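PDB 4R84: sialyltransferase 0160 from Photobacterium damselae, which catalyses sialyl transfer from CMP-sialic acid to galactoside acceptors, probably forming alpha-2,6 linkages, as a GT-B fold glycosyltransferase. Local coordinates for residues A[338-343]-A[433-438]; A[130-135]-A[155-160]; A[345-350]-A[401-406]. One frame throughout, in Å; residues are numbered along the deposited sequence. Where two conformers were deposited one is given.

Interaction 1: A[338-343]-A[433-438]; sequences DIVGFD and FEVLMM. With CSF (cytidine-5'-monophosphate-3-fluoro-N-acetyl-neuraminic acid), chain E.
Phe-342 and Val-435 meet through branches trans to their own backbone nitrogens: CG of Phe-342 (chi1 176°) and CG1 of Val-435 (chi1 165°). Within the GT-B fold, the contact joins the Schellman-capped end of helix 330-340 to the short helix 434-438, with Gly-341, at positive phi, as the C-prime residue. The two side chains run alongside each other, antiparallel, and CG1 of Val-435 comes obliquely to within 3.5 Å of CD2 of Phe-342. Farther out on the same ring, Leu-436 crosses at roughly a right angle and sets its CD2 3.6 Å from CZ of Phe-342. Val-340 instead faces Val-435 tip to tip, its CG2 4.0 Å from CG1 of Val-435. The interface is thus wholly apolar. Leu-132 of helix 129-144 packs on both valines, while Leu-347 of helix 344-353 packs on Phe-342 and Leu-436, so the contact sits where several helices converge.

The residues just before Val-435 also line the nucleotide site. Phe-433 N donates to cytosine O2 of the bound CMP-sialic acid analogue over 2.9 Å, in a bent bond. The Glu-434 chain bends at chi2 (84°) and turns its carboxylate to the ribose, where the two hydroxyls are taken one by each oxygen: O2' donates to Glu-434 OE1 at 2.7 Å, and O3' donates to Glu-434 OE2 at 2.5 Å.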
loop_
_atom_site.group_PDB
_atom_site.type_symbol
_atom_site.label_atom_id
_atom_site.label_comp_id
_atom_site.label_asym_id
_atom_site.label_seq_id
_atom_site.Cartn_x
_atom_site.Cartn_y
_atom_site.Cartn_z
ATOM N N ASP A 338 -10.258 0.587 12.688
ATOM C CA ASP A 338 -10.231 -0.444 13.714
ATOM C C ASP A 338 -8.976 -1.290 13.621
ATOM O O ASP A 338 -8.310 -1.554 14.621
ATOM C CB ASP A 338 -11.474 -1.330 13.598
ATOM C CG ASP A 338 -11.523 -2.402 14.669
ATOM O OD1 ASP A 338 -11.722 -2.061 15.855
ATOM O OD2 ASP A 338 -11.377 -3.591 14.320
ATOM N N ILE A 339 -8.649 -1.706 12.406
ATOM C CA ILE A 339 -7.467 -2.511 12.184
ATOM C C ILE A 339 -6.186 -1.749 12.563
ATOM O O ILE A 339 -5.310 -2.302 13.235
ATOM C CB ILE A 339 -7.408 -2.965 10.730
ATOM C CG1 ILE A 339 -8.529 -3.996 10.506
ATOM C CG2 ILE A 339 -6.055 -3.558 10.407
ATOM C CD1 ILE A 339 -8.775 -4.331 9.045
ATOM N N VAL A 340 -6.074 -0.491 12.149
ATOM C CA VAL A 340 -4.834 0.259 12.435
ATOM C C VAL A 340 -4.815 0.849 13.849
ATOM O O VAL A 340 -3.805 1.412 14.266
ATOM C CB VAL A 340 -4.577 1.416 11.431
ATOM C CG1 VAL A 340 -4.609 0.891 10.006
ATOM C CG2 VAL A 340 -5.559 2.572 11.627
ATOM N N GLY A 341 -5.928 0.727 14.567
ATOM C CA GLY A 341 -5.991 1.116 15.969
ATOM C C GLY A 341 -6.080 2.612 16.219
ATOM O O GLY A 341 -5.570 3.104 17.230
ATOM N N PHE A 342 -6.744 3.328 15.315
ATOM C CA PHE A 342 -6.790 4.788 15.373
ATOM C C PHE A 342 -8.198 5.302 15.633
ATOM O O PHE A 342 -9.100 5.065 14.845
ATOM C CB PHE A 342 -6.244 5.383 14.073
ATOM C CG PHE A 342 -6.335 6.900 13.995
ATOM C CD1 PHE A 342 -6.079 7.702 15.112
ATOM C CD2 PHE A 342 -6.645 7.522 12.789
ATOM C CE1 PHE A 342 -6.155 9.091 15.026
ATOM C CE2 PHE A 342 -6.709 8.917 12.694
ATOM C CZ PHE A 342 -6.460 9.699 13.817
ATOM N N ASP A 343 -8.389 5.989 16.754
ATOM C CA ASP A 343 -9.682 6.602 17.038
ATOM C C ASP A 343 -9.706 8.003 16.439
ATOM O O ASP A 343 -9.425 8.997 17.129
ATOM C CB ASP A 343 -9.952 6.636 18.545
ATOM C CG ASP A 343 -11.420 6.957 18.887
ATOM O OD1 ASP A 343 -12.163 7.517 18.043
ATOM O OD2 ASP A 343 -11.828 6.661 20.031
ATOM N N PHE A 433 2.562 6.960 12.457
ATOM C CA PHE A 433 2.255 8.352 12.129
ATOM C C PHE A 433 1.617 8.473 10.739
ATOM O O PHE A 433 0.761 9.329 10.502
ATOM C CB PHE A 433 3.516 9.219 12.188
ATOM C CG PHE A 433 3.235 10.697 12.025
ATOM C CD1 PHE A 433 3.060 11.249 10.760
ATOM C CD2 PHE A 433 3.140 11.524 13.128
ATOM C CE1 PHE A 433 2.785 12.596 10.598
ATOM C CE2 PHE A 433 2.876 12.881 12.973
ATOM C CZ PHE A 433 2.696 13.412 11.710
ATOM N N GLU A 434 2.056 7.618 9.821
ATOM C CA GLU A 434 1.571 7.653 8.436
ATOM C C GLU A 434 0.047 7.453 8.332
ATOM O O GLU A 434 -0.572 7.842 7.330
ATOM C CB GLU A 434 2.318 6.606 7.603
ATOM C CG GLU A 434 3.832 6.887 7.407
ATOM C CD GLU A 434 4.720 6.412 8.564
ATOM O OE1 GLU A 434 4.195 5.892 9.567
ATOM O OE2 GLU A 434 5.966 6.537 8.464
ATOM N N VAL A 435 -0.555 6.863 9.365
ATOM C CA VAL A 435 -2.015 6.746 9.432
ATOM C C VAL A 435 -2.678 8.136 9.382
ATOM O O VAL A 435 -3.710 8.315 8.741
ATOM C CB VAL A 435 -2.478 5.987 10.706
ATOM C CG1 VAL A 435 -3.973 6.172 10.959
ATOM C CG2 VAL A 435 -2.146 4.496 10.600
ATOM N N LEU A 436 -2.071 9.133 10.027
ATOM C CA LEU A 436 -2.652 10.480 10.017
ATOM C C LEU A 436 -2.748 11.095 8.614
ATOM O O LEU A 436 -3.770 11.673 8.247
ATOM C CB LEU A 436 -1.852 11.417 10.940
ATOM C CG LEU A 436 -1.786 11.018 12.415
ATOM C CD1 LEU A 436 -1.014 12.059 13.237
ATOM C CD2 LEU A 436 -3.178 10.806 12.992
ATOM N N MET A 437 -1.681 11.003 7.830
ATOM C CA MET A 437 -1.718 11.560 6.490
ATOM C C MET A 437 -2.741 10.799 5.633
ATOM O O MET A 437 -3.433 11.391 4.810
ATOM C CB MET A 437 -0.318 11.525 5.876
ATOM C CG MET A 437 -0.256 11.785 4.415
ATOM S SD MET A 437 -0.368 10.196 3.598
ATOM C CE MET A 437 0.837 9.212 4.476
ATOM N N MET A 438 -2.828 9.488 5.819
ATOM C CA MET A 438 -3.745 8.627 5.053
ATOM C C MET A 438 -5.212 8.943 5.319
ATOM O O MET A 438 -6.066 8.788 4.450
ATOM C CB MET A 438 -3.497 7.149 5.377
ATOM C CG MET A 438 -2.180 6.575 4.878
ATOM S SD MET A 438 -2.065 6.431 3.082
ATOM C CE MET A 438 -3.330 5.205 2.719
HETATM C C5A CSF E . 16.451 4.884 11.675
HETATM C C4A CSF E . 15.510 3.776 11.218
HETATM C C2A CSF E . 13.935 4.426 13.090
HETATM O O6A CSF E . 14.875 5.470 13.403
HETATM C C6A CSF E . 15.610 5.990 12.301
HETATM C C3A CSF E . 14.659 3.264 12.385
HETATM O O4A CSF E . 16.290 2.709 10.663
HETATM N N5A CSF E . 17.174 5.406 10.537
HETATM C C7A CSF E . 16.517 7.081 12.836
HETATM C C8A CSF E . 15.689 8.196 13.449
HETATM C C9A CSF E . 16.577 9.384 13.797
HETATM O O9A CSF E . 15.737 10.408 14.330
HETATM O O8A CSF E . 14.730 8.617 12.479
HETATM O O7A CSF E . 17.363 6.537 13.850
HETATM C C1A CSF E . 13.316 3.929 14.380
HETATM O OBA CSF E . 12.392 3.094 14.316
HETATM O OAA CSF E . 13.747 4.352 15.479
HETATM O O1A CSF E . 12.882 4.851 12.223
HETATM O O2A CSF E . 11.839 6.671 10.880
HETATM N N1 CSF E . 6.990 6.698 14.296
HETATM C C2 CSF E . 5.807 7.271 14.786
HETATM N N3 CSF E . 5.868 8.351 15.598
HETATM C C4 CSF E . 7.071 8.871 15.921
HETATM C C5 CSF E . 8.254 8.301 15.449
HETATM C C6 CSF E . 8.190 7.183 14.624
HETATM C "C3'" CSF E . 7.879 5.724 11.351
HETATM C "C2'" CSF E . 6.534 5.827 12.020
HETATM C "C1'" CSF E . 6.869 5.496 13.456
HETATM O "O4'" CSF E . 8.102 4.772 13.449
HETATM C "C4'" CSF E . 8.503 4.566 12.095
HETATM P PA CSF E . 11.982 6.195 12.304
HETATM O "O5'" CSF E . 10.518 5.701 12.667
HETATM C "C5'" CSF E . 10.014 4.545 12.016
HETATM O "O3'" CSF E . 7.754 5.516 9.950
HETATM O "O2'" CSF E . 5.662 4.792 11.547
HETATM N N4 CSF E . 7.136 9.953 16.735
HETATM O O2 CSF E . 4.699 6.766 14.462
HETATM O O3A CSF E . 12.423 7.135 13.394
HETATM C C10 CSF E . 18.505 5.520 10.507
HETATM O O10 CSF E . 19.223 5.106 11.405
HETATM C C11 CSF E . 19.064 6.215 9.296
HETATM F F3A CSF E . 15.452 2.626 13.309
#

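Interaction 2: A[130-135]-A[155-160]. With CSF (cytidine-5'-monophosphate-3-fluoro-N-acetyl-neuraminic acid), chain E.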
loop_
_atom_site.group_PDB
_atom_site.type_symbol
_atom_site.label_atom_id
_atom_site.label_comp_id
_atom_site.label_asym_id
_atom_site.label_seq_id
_atom_site.Cartn_x
_atom_site.Cartn_y
_atom_site.Cartn_z
ATOM N N PRO A 130 3.703 0.768 3.160
ATOM C CA PRO A 130 3.185 -0.236 2.216
ATOM C C PRO A 130 2.012 -1.013 2.780
ATOM O O PRO A 130 1.021 -1.219 2.085
ATOM C CB PRO A 130 4.398 -1.151 1.974
ATOM C CG PRO A 130 5.593 -0.228 2.229
ATOM C CD PRO A 130 5.145 0.575 3.416
ATOM N N SER A 131 2.089 -1.410 4.043
ATOM C CA SER A 131 0.973 -2.161 4.638
ATOM C C SER A 131 -0.326 -1.341 4.675
ATOM O O SER A 131 -1.398 -1.875 4.408
ATOM C CB SER A 131 1.330 -2.626 6.053
ATOM O OG SER A 131 2.473 -3.458 6.023
ATOM N N LEU A 132 -0.230 -0.052 5.001
ATOM C CA LEU A 132 -1.406 0.803 5.081
ATOM C C LEU A 132 -2.045 1.002 3.700
ATOM O O LEU A 132 -3.267 0.954 3.563
ATOM C CB LEU A 132 -1.049 2.157 5.708
ATOM C CG LEU A 132 -0.603 2.097 7.178
ATOM C CD1 LEU A 132 -0.058 3.455 7.610
ATOM C CD2 LEU A 132 -1.765 1.713 8.068
ATOM N N GLN A 133 -1.220 1.208 2.682
ATOM C CA GLN A 133 -1.713 1.324 1.306
ATOM C C GLN A 133 -2.380 0.032 0.880
ATOM O O GLN A 133 -3.444 0.038 0.264
ATOM C CB GLN A 133 -0.573 1.635 0.348
ATOM C CG GLN A 133 -0.028 3.046 0.494
ATOM C CD GLN A 133 -0.813 4.078 -0.298
ATOM O OE1 GLN A 133 -1.377 3.780 -1.356
ATOM N NE2 GLN A 133 -0.842 5.311 0.206
ATOM N N GLN A 134 -1.741 -1.072 1.228
ATOM C CA GLN A 134 -2.260 -2.388 0.876
ATOM C C GLN A 134 -3.581 -2.648 1.586
ATOM O O GLN A 134 -4.486 -3.238 1.006
ATOM C CB GLN A 134 -1.221 -3.454 1.216
ATOM C CG GLN A 134 0.002 -3.420 0.277
ATOM C CD GLN A 134 1.165 -4.210 0.822
ATOM O OE1 GLN A 134 0.988 -5.078 1.669
ATOM N NE2 GLN A 134 2.375 -3.893 0.357
ATOM N N LEU A 135 -3.705 -2.203 2.837
ATOM C CA LEU A 135 -4.942 -2.424 3.576
ATOM C C LEU A 135 -6.113 -1.709 2.899
ATOM O O LEU A 135 -7.212 -2.263 2.806
ATOM C CB LEU A 135 -4.815 -1.960 5.028
ATOM C CG LEU A 135 -6.076 -2.114 5.872
ATOM C CD1 LEU A 135 -6.597 -3.564 5.864
ATOM C CD2 LEU A 135 -5.765 -1.660 7.301
ATOM N N LYS A 155 4.269 -6.973 9.428
ATOM C CA LYS A 155 4.902 -6.950 10.741
ATOM C C LYS A 155 4.253 -5.943 11.685
ATOM O O LYS A 155 4.186 -6.183 12.893
ATOM C CB LYS A 155 6.398 -6.647 10.588
ATOM C CG LYS A 155 7.210 -6.948 11.849
ATOM C CD LYS A 155 8.688 -7.121 11.512
ATOM C CE LYS A 155 9.543 -7.223 12.773
ATOM N NZ LYS A 155 9.550 -5.912 13.522
ATOM N N ARG A 156 3.766 -4.828 11.143
ATOM C CA ARG A 156 3.318 -3.715 11.988
ATOM C C ARG A 156 1.794 -3.593 12.047
ATOM O O ARG A 156 1.232 -3.225 13.073
ATOM C CB ARG A 156 3.936 -2.400 11.517
ATOM C CG ARG A 156 5.464 -2.309 11.669
ATOM C CD ARG A 156 5.908 -0.854 11.825
ATOM N NE ARG A 156 5.261 -0.254 12.987
ATOM C CZ ARG A 156 5.202 1.054 13.223
ATOM N NH1 ARG A 156 5.746 1.905 12.362
ATOM N NH2 ARG A 156 4.587 1.505 14.314
ATOM N N VAL A 157 1.128 -3.857 10.935
ATOM C CA VAL A 157 -0.330 -3.834 10.920
ATOM C C VAL A 157 -0.918 -5.192 11.294
ATOM O O VAL A 157 -0.635 -6.218 10.652
ATOM C CB VAL A 157 -0.857 -3.399 9.554
ATOM C CG1 VAL A 157 -2.387 -3.471 9.527
ATOM C CG2 VAL A 157 -0.379 -1.999 9.242
ATOM N N THR A 158 -1.760 -5.197 12.326
ATOM C CA THR A 158 -2.316 -6.433 12.865
ATOM C C THR A 158 -3.792 -6.608 12.524
ATOM O O THR A 158 -4.617 -5.771 12.852
ATOM C CB THR A 158 -2.149 -6.487 14.391
ATOM O OG1 THR A 158 -0.754 -6.477 14.699
ATOM C CG2 THR A 158 -2.763 -7.760 14.945
ATOM N N VAL A 159 -4.102 -7.701 11.833
ATOM C CA VAL A 159 -5.470 -8.017 11.476
ATOM C C VAL A 159 -5.938 -9.165 12.371
ATOM O O VAL A 159 -5.381 -10.250 12.298
ATOM C CB VAL A 159 -5.581 -8.403 10.000
ATOM C CG1 VAL A 159 -7.028 -8.497 9.604
ATOM C CG2 VAL A 159 -4.853 -7.369 9.135
ATOM N N ASP A 160 -6.915 -8.926 13.243
ATOM C CA ASP A 160 -7.351 -9.999 14.142
ATOM C C ASP A 160 -8.215 -11.008 13.378
ATOM O O ASP A 160 -8.535 -10.801 12.212
ATOM C CB ASP A 160 -8.098 -9.447 15.370
ATOM C CG ASP A 160 -9.434 -8.794 15.029
ATOM O OD1 ASP A 160 -10.002 -9.067 13.952
ATOM O OD2 ASP A 160 -9.940 -8.022 15.871
HETATM C C5A CSF E . 16.451 4.884 11.675
HETATM C C4A CSF E . 15.510 3.776 11.218
HETATM C C2A CSF E . 13.935 4.426 13.090
HETATM O O6A CSF E . 14.875 5.470 13.403
HETATM C C6A CSF E . 15.610 5.990 12.301
HETATM C C3A CSF E . 14.659 3.264 12.385
HETATM O O4A CSF E . 16.290 2.709 10.663
HETATM N N5A CSF E . 17.174 5.406 10.537
HETATM C C7A CSF E . 16.517 7.081 12.836
HETATM C C8A CSF E . 15.689 8.196 13.449
HETATM C C9A CSF E . 16.577 9.384 13.797
HETATM O O9A CSF E . 15.737 10.408 14.330
HETATM O O8A CSF E . 14.730 8.617 12.479
HETATM O O7A CSF E . 17.363 6.537 13.850
HETATM C C1A CSF E . 13.316 3.929 14.380
HETATM O OBA CSF E . 12.392 3.094 14.316
HETATM O OAA CSF E . 13.747 4.352 15.479
HETATM O O1A CSF E . 12.882 4.851 12.223
HETATM O O2A CSF E . 11.839 6.671 10.880
HETATM N N1 CSF E . 6.990 6.698 14.296
HETATM C C2 CSF E . 5.807 7.271 14.786
HETATM N N3 CSF E . 5.868 8.351 15.598
HETATM C C4 CSF E . 7.071 8.871 15.921
HETATM C C5 CSF E . 8.254 8.301 15.449
HETATM C C6 CSF E . 8.190 7.183 14.624
HETATM C "C3'" CSF E . 7.879 5.724 11.351
HETATM C "C2'" CSF E . 6.534 5.827 12.020
HETATM C "C1'" CSF E . 6.869 5.496 13.456
HETATM O "O4'" CSF E . 8.102 4.772 13.449
HETATM C "C4'" CSF E . 8.503 4.566 12.095
HETATM P PA CSF E . 11.982 6.195 12.304
HETATM O "O5'" CSF E . 10.518 5.701 12.667
HETATM C "C5'" CSF E . 10.014 4.545 12.016
HETATM O "O3'" CSF E . 7.754 5.516 9.950
HETATM O "O2'" CSF E . 5.662 4.792 11.547
HETATM N N4 CSF E . 7.136 9.953 16.735
HETATM O O2 CSF E . 4.699 6.766 14.462
HETATM O O3A CSF E . 12.423 7.135 13.394
HETATM C C10 CSF E . 18.505 5.520 10.507
HETATM O O10 CSF E . 19.223 5.106 11.405
HETATM C C11 CSF E . 19.064 6.215 9.296
HETATM F F3A CSF E . 15.452 2.626 13.309
HETATM O O HOH W 1 3.661 -3.949 8.477
#
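Val-157 supplies the apolar part of the contact, reaching from the loop after strand 149-154 to the start of helix 129-144. That helix connects the parallel, neighbouring strands 106-125 and 149-154, a beta-alpha-beta crossover of the Rossmann-like sheet. CG2 of Val-157 lies 3.7 Å from CB of Ser-131 and 4.1 Å from CD2 of Leu-132. The other branch, CG1, stands anti to the backbone N (chi1 176°) and approaches one turn farther along the helix, 4.4 Å from CD2 of Leu-135. Ile-339 of helix 330-340 packs on both Leu-135 and Val-157.

Polar linkage runs through one water, which donates to OG of Ser-131 at 2.8 Å and accepts from the backbone N of Arg-156, also at 2.8 Å. The same OG is hydrogen-bonded to Asp-125 OD2, so the serine ties strand end, helix and loop together.

The ligand is met by Arg-156, whose chain bends at chi3 (58°). NH1 donates to ribose O2' of the CMP-sialic acid analogue over 3.0 Å, and the hydroxyl oxygen lies at the edge of the guanidinium, in its plane. This bond is somewhat bent, at 142°.

The arginine thus grips the hydroxyl that Glu-434 also engages, an arrangement consistent with recognition of the ribose 2'-hydroxyl, whose O-H would probably be polarised between the two charged groups.

Interaction 3: A[345-350]-A[401-406]; sequences EQLQQQ and DLFFKG. With CA (calcium ion), chain F; CSF (cytidine-5'-monophosphate-3-fluoro-N-acetyl-neuraminic acid), chain E.
Phe-403 points from strand 401-405 toward helix 344-353 and makes the apolar contact. Its CG lies beside the backbone N (chi1 -69°), which lays the CE2 and CZ side of the ring against the helix. CD1 of Leu-347 comes obliquely to CE2 of Phe-403 at 4.0 Å, and CB of Gln-350 packs beside the same CE2. Tyr-351 adds an edge-to-face partner, and Ile-425 on the adjoining strand also packs on Phe-403. The helix is thereby seated on the parallel Rossmann-like sheet of the nucleotide-binding half.

A polar contact meets the rim of the same ring. The carbonyl O of Gln-350 stands at the edge, near the ring plane, 3.5 Å from CZ of Phe-403, where the positive rim of an aromatic ring suits an oxygen.

Metal coordination adds a further link at the start of the strand. Asp-401 OD2 binds the calcium ion at 2.4 Å. A water 2.6 Å from the calcium donates to Gln-350 O at 2.7 Å. A further water, the carbonyls of Tyr-351, Ser-354 and Leu-356, and Asn-358 OD1 complete seven ligands.

Nucleotide binding occupies the strand's other end. Lys-405 NZ donates to cytosine O2 of the bound analogue over 2.8 Å, and to Gly-406 O at 2.9 Å, nearly in line with that carbonyl (167°). Ala-429 O takes another hydrogen bond from the ammonium. The backbone O of Lys-405 accepts from cytosine N4 at 2.9 Å.

One strand therefore carries a calcium ligand at its first residue and cytosine-binding groups at its last. The N4-to-Lys-405 O bond needs an amino donor and so should favour cytosine over uracil; the bond to O2 would suit either base. The carbonyls round the lysine NZ would probably keep it charged.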
loop_
_atom_site.group_PDB
_atom_site.type_symbol
_atom_site.label_atom_id
_atom_site.label_comp_id
_atom_site.label_asym_id
_atom_site.label_seq_id
_atom_site.Cartn_x
_atom_site.Cartn_y
_atom_site.Cartn_z
ATOM N N GLU A 345 -12.236 9.817 15.324
ATOM C CA GLU A 345 -13.288 10.651 15.879
ATOM C C GLU A 345 -12.824 11.353 17.143
ATOM O O GLU A 345 -13.109 12.526 17.339
ATOM C CB GLU A 345 -14.523 9.794 16.175
ATOM C CG GLU A 345 -15.661 10.522 16.855
ATOM C CD GLU A 345 -16.921 9.681 16.902
ATOM O OE1 GLU A 345 -17.038 8.749 16.078
ATOM O OE2 GLU A 345 -17.781 9.938 17.772
ATOM N N GLN A 346 -12.089 10.637 17.987
ATOM C CA GLN A 346 -11.548 11.222 19.211
ATOM C C GLN A 346 -10.512 12.302 18.906
ATOM O O GLN A 346 -10.525 13.357 19.527
ATOM C CB GLN A 346 -10.938 10.147 20.110
ATOM C CG GLN A 346 -10.415 10.686 21.423
ATOM C CD GLN A 346 -9.809 9.604 22.287
ATOM O OE1 GLN A 346 -9.149 8.694 21.790
ATOM N NE2 GLN A 346 -10.063 9.677 23.583
ATOM N N LEU A 347 -9.616 12.054 17.957
ATOM C CA LEU A 347 -8.610 13.066 17.640
ATOM C C LEU A 347 -9.270 14.302 17.036
ATOM O O LEU A 347 -8.859 15.431 17.322
ATOM C CB LEU A 347 -7.538 12.517 16.690
ATOM C CG LEU A 347 -6.378 13.486 16.421
ATOM C CD1 LEU A 347 -5.725 13.931 17.742
ATOM C CD2 LEU A 347 -5.332 12.884 15.492
ATOM N N GLN A 348 -10.305 14.089 16.218
ATOM C CA GLN A 348 -11.070 15.206 15.662
ATOM C C GLN A 348 -11.638 16.055 16.791
ATOM O O GLN A 348 -11.590 17.291 16.750
ATOM C CB GLN A 348 -12.217 14.718 14.767
ATOM C CG GLN A 348 -11.790 14.231 13.389
ATOM C CD GLN A 348 -12.952 13.685 12.562
ATOM O OE1 GLN A 348 -13.791 12.930 13.062
ATOM N NE2 GLN A 348 -12.995 14.061 11.286
ATOM N N GLN A 349 -12.184 15.378 17.795
ATOM C CA GLN A 349 -12.769 16.063 18.947
ATOM C C GLN A 349 -11.688 16.802 19.718
ATOM O O GLN A 349 -11.899 17.933 20.166
ATOM C CB GLN A 349 -13.510 15.069 19.844
ATOM C CG GLN A 349 -14.814 14.540 19.203
ATOM C CD GLN A 349 -15.455 13.386 19.972
ATOM O OE1 GLN A 349 -14.962 12.971 21.021
ATOM N NE2 GLN A 349 -16.556 12.855 19.438
ATOM N N GLN A 350 -10.527 16.170 19.866
ATOM C CA GLN A 350 -9.420 16.788 20.607
ATOM C C GLN A 350 -8.836 18.005 19.882
ATOM O O GLN A 350 -8.492 19.017 20.519
ATOM C CB GLN A 350 -8.319 15.754 20.880
ATOM C CG GLN A 350 -8.757 14.677 21.866
ATOM C CD GLN A 350 -7.817 13.493 21.932
ATOM O OE1 GLN A 350 -7.183 13.125 20.941
ATOM N NE2 GLN A 350 -7.705 12.898 23.113
ATOM N N ASP A 401 -2.202 24.636 20.156
ATOM C CA ASP A 401 -2.488 23.555 21.089
ATOM C C ASP A 401 -1.476 22.430 20.887
ATOM O O ASP A 401 -1.188 22.050 19.744
ATOM C CB ASP A 401 -3.904 23.017 20.893
ATOM C CG ASP A 401 -4.963 24.038 21.208
ATOM O OD1 ASP A 401 -4.765 24.828 22.166
ATOM O OD2 ASP A 401 -6.004 24.031 20.519
ATOM N N LEU A 402 -0.948 21.897 21.987
ATOM C CA LEU A 402 0.096 20.873 21.929
ATOM C C LEU A 402 -0.458 19.455 21.933
ATOM O O LEU A 402 -1.320 19.096 22.739
ATOM C CB LEU A 402 1.112 21.017 23.073
ATOM C CG LEU A 402 2.145 22.162 23.075
ATOM C CD1 LEU A 402 1.588 23.525 22.712
ATOM C CD2 LEU A 402 2.848 22.200 24.425
ATOM N N PHE A 403 0.053 18.678 20.988
ATOM C CA PHE A 403 -0.223 17.256 20.850
ATOM C C PHE A 403 1.109 16.524 20.766
ATOM O O PHE A 403 2.088 17.055 20.227
ATOM C CB PHE A 403 -1.056 16.972 19.601
ATOM C CG PHE A 403 -2.468 17.477 19.683
ATOM C CD1 PHE A 403 -2.760 18.825 19.491
ATOM C CD2 PHE A 403 -3.510 16.597 19.929
ATOM C CE1 PHE A 403 -4.070 19.284 19.565
ATOM C CE2 PHE A 403 -4.817 17.052 20.005
ATOM C CZ PHE A 403 -5.096 18.392 19.828
ATOM N N PHE A 404 1.144 15.309 21.288
ATOM C CA PHE A 404 2.364 14.521 21.307
ATOM C C PHE A 404 2.165 13.222 20.568
ATOM O O PHE A 404 1.256 12.458 20.889
ATOM C CB PHE A 404 2.787 14.238 22.757
ATOM C CG PHE A 404 4.005 13.360 22.884
ATOM C CD1 PHE A 404 5.195 13.711 22.268
ATOM C CD2 PHE A 404 3.984 12.225 23.691
ATOM C CE1 PHE A 404 6.330 12.922 22.402
ATOM C CE2 PHE A 404 5.115 11.429 23.838
ATOM C CZ PHE A 404 6.298 11.771 23.192
ATOM N N LYS A 405 3.002 12.959 19.565
ATOM C CA LYS A 405 3.007 11.622 18.959
ATOM C C LYS A 405 4.343 10.979 19.279
ATOM O O LYS A 405 5.364 11.259 18.635
ATOM C CB LYS A 405 2.758 11.675 17.447
ATOM C CG LYS A 405 2.829 10.289 16.765
ATOM C CD LYS A 405 2.046 9.285 17.578
ATOM C CE LYS A 405 2.028 7.910 16.933
ATOM N NZ LYS A 405 3.308 7.138 16.908
ATOM N N GLY A 406 4.342 10.158 20.324
ATOM C CA GLY A 406 5.557 9.507 20.745
ATOM C C GLY A 406 5.978 8.412 19.790
ATOM O O GLY A 406 5.157 7.868 19.025
HETATM CA CA CA F . -7.262 23.212 18.647
HETATM C C5A CSF E . 16.451 4.884 11.675
HETATM C C4A CSF E . 15.510 3.776 11.218
HETATM C C2A CSF E . 13.935 4.426 13.090
HETATM O O6A CSF E . 14.875 5.470 13.403
HETATM C C6A CSF E . 15.610 5.990 12.301
HETATM C C3A CSF E . 14.659 3.264 12.385
HETATM O O4A CSF E . 16.290 2.709 10.663
HETATM N N5A CSF E . 17.174 5.406 10.537
HETATM C C7A CSF E . 16.517 7.081 12.836
HETATM C C8A CSF E . 15.689 8.196 13.449
HETATM C C9A CSF E . 16.577 9.384 13.797
HETATM O O9A CSF E . 15.737 10.408 14.330
HETATM O O8A CSF E . 14.730 8.617 12.479
HETATM O O7A CSF E . 17.363 6.537 13.850
HETATM C C1A CSF E . 13.316 3.929 14.380
HETATM O OBA CSF E . 12.392 3.094 14.316
HETATM O OAA CSF E . 13.747 4.352 15.479
HETATM O O1A CSF E . 12.882 4.851 12.223
HETATM O O2A CSF E . 11.839 6.671 10.880
HETATM N N1 CSF E . 6.990 6.698 14.296
HETATM C C2 CSF E . 5.807 7.271 14.786
HETATM N N3 CSF E . 5.868 8.351 15.598
HETATM C C4 CSF E . 7.071 8.871 15.921
HETATM C C5 CSF E . 8.254 8.301 15.449
HETATM C C6 CSF E . 8.190 7.183 14.624
HETATM C "C3'" CSF E . 7.879 5.724 11.351
HETATM C "C2'" CSF E . 6.534 5.827 12.020
HETATM C "C1'" CSF E . 6.869 5.496 13.456
HETATM O "O4'" CSF E . 8.102 4.772 13.449
HETATM C "C4'" CSF E . 8.503 4.566 12.095
HETATM P PA CSF E . 11.982 6.195 12.304
HETATM O "O5'" CSF E . 10.518 5.701 12.667
HETATM C "C5'" CSF E . 10.014 4.545 12.016
HETATM O "O3'" CSF E . 7.754 5.516 9.950
HETATM O "O2'" CSF E . 5.662 4.792 11.547
HETATM N N4 CSF E . 7.136 9.953 16.735
HETATM O O2 CSF E . 4.699 6.766 14.462
HETATM O O3A CSF E . 12.423 7.135 13.394
HETATM C C10 CSF E . 18.505 5.520 10.507
HETATM O O10 CSF E . 19.223 5.106 11.405
HETATM C C11 CSF E . 19.064 6.215 9.296
HETATM F F3A CSF E . 15.452 2.626 13.309
HETATM O O HOH W 2 -7.418 21.516 20.616
HETATM O O HOH W 3 -8.212 23.679 16.572
#

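In the fold
Along the chain, interaction 2 closes first, near the N-terminal end of the sialyltransferase region; interaction 1 then opens, and both segments of interaction 3 fall between its two. Interactions 1 and 2 have centres about 10 Å apart and touch, with Ile-339 against Thr-158. Interaction 1 lies about 13 Å from interaction 3, centre to centre, meeting it where Phe-433 packs on Lys-405; helices 330-340 and 344-353 are consecutive. Interactions 2 and 3, about 22 Å apart between centres, do not touch. Interaction 1 lies between helix 129-144, which packs with the large mixed sheet, and the four-stranded parallel sheet of the GT-B fold, and all three contribute to one nucleotide-sugar site.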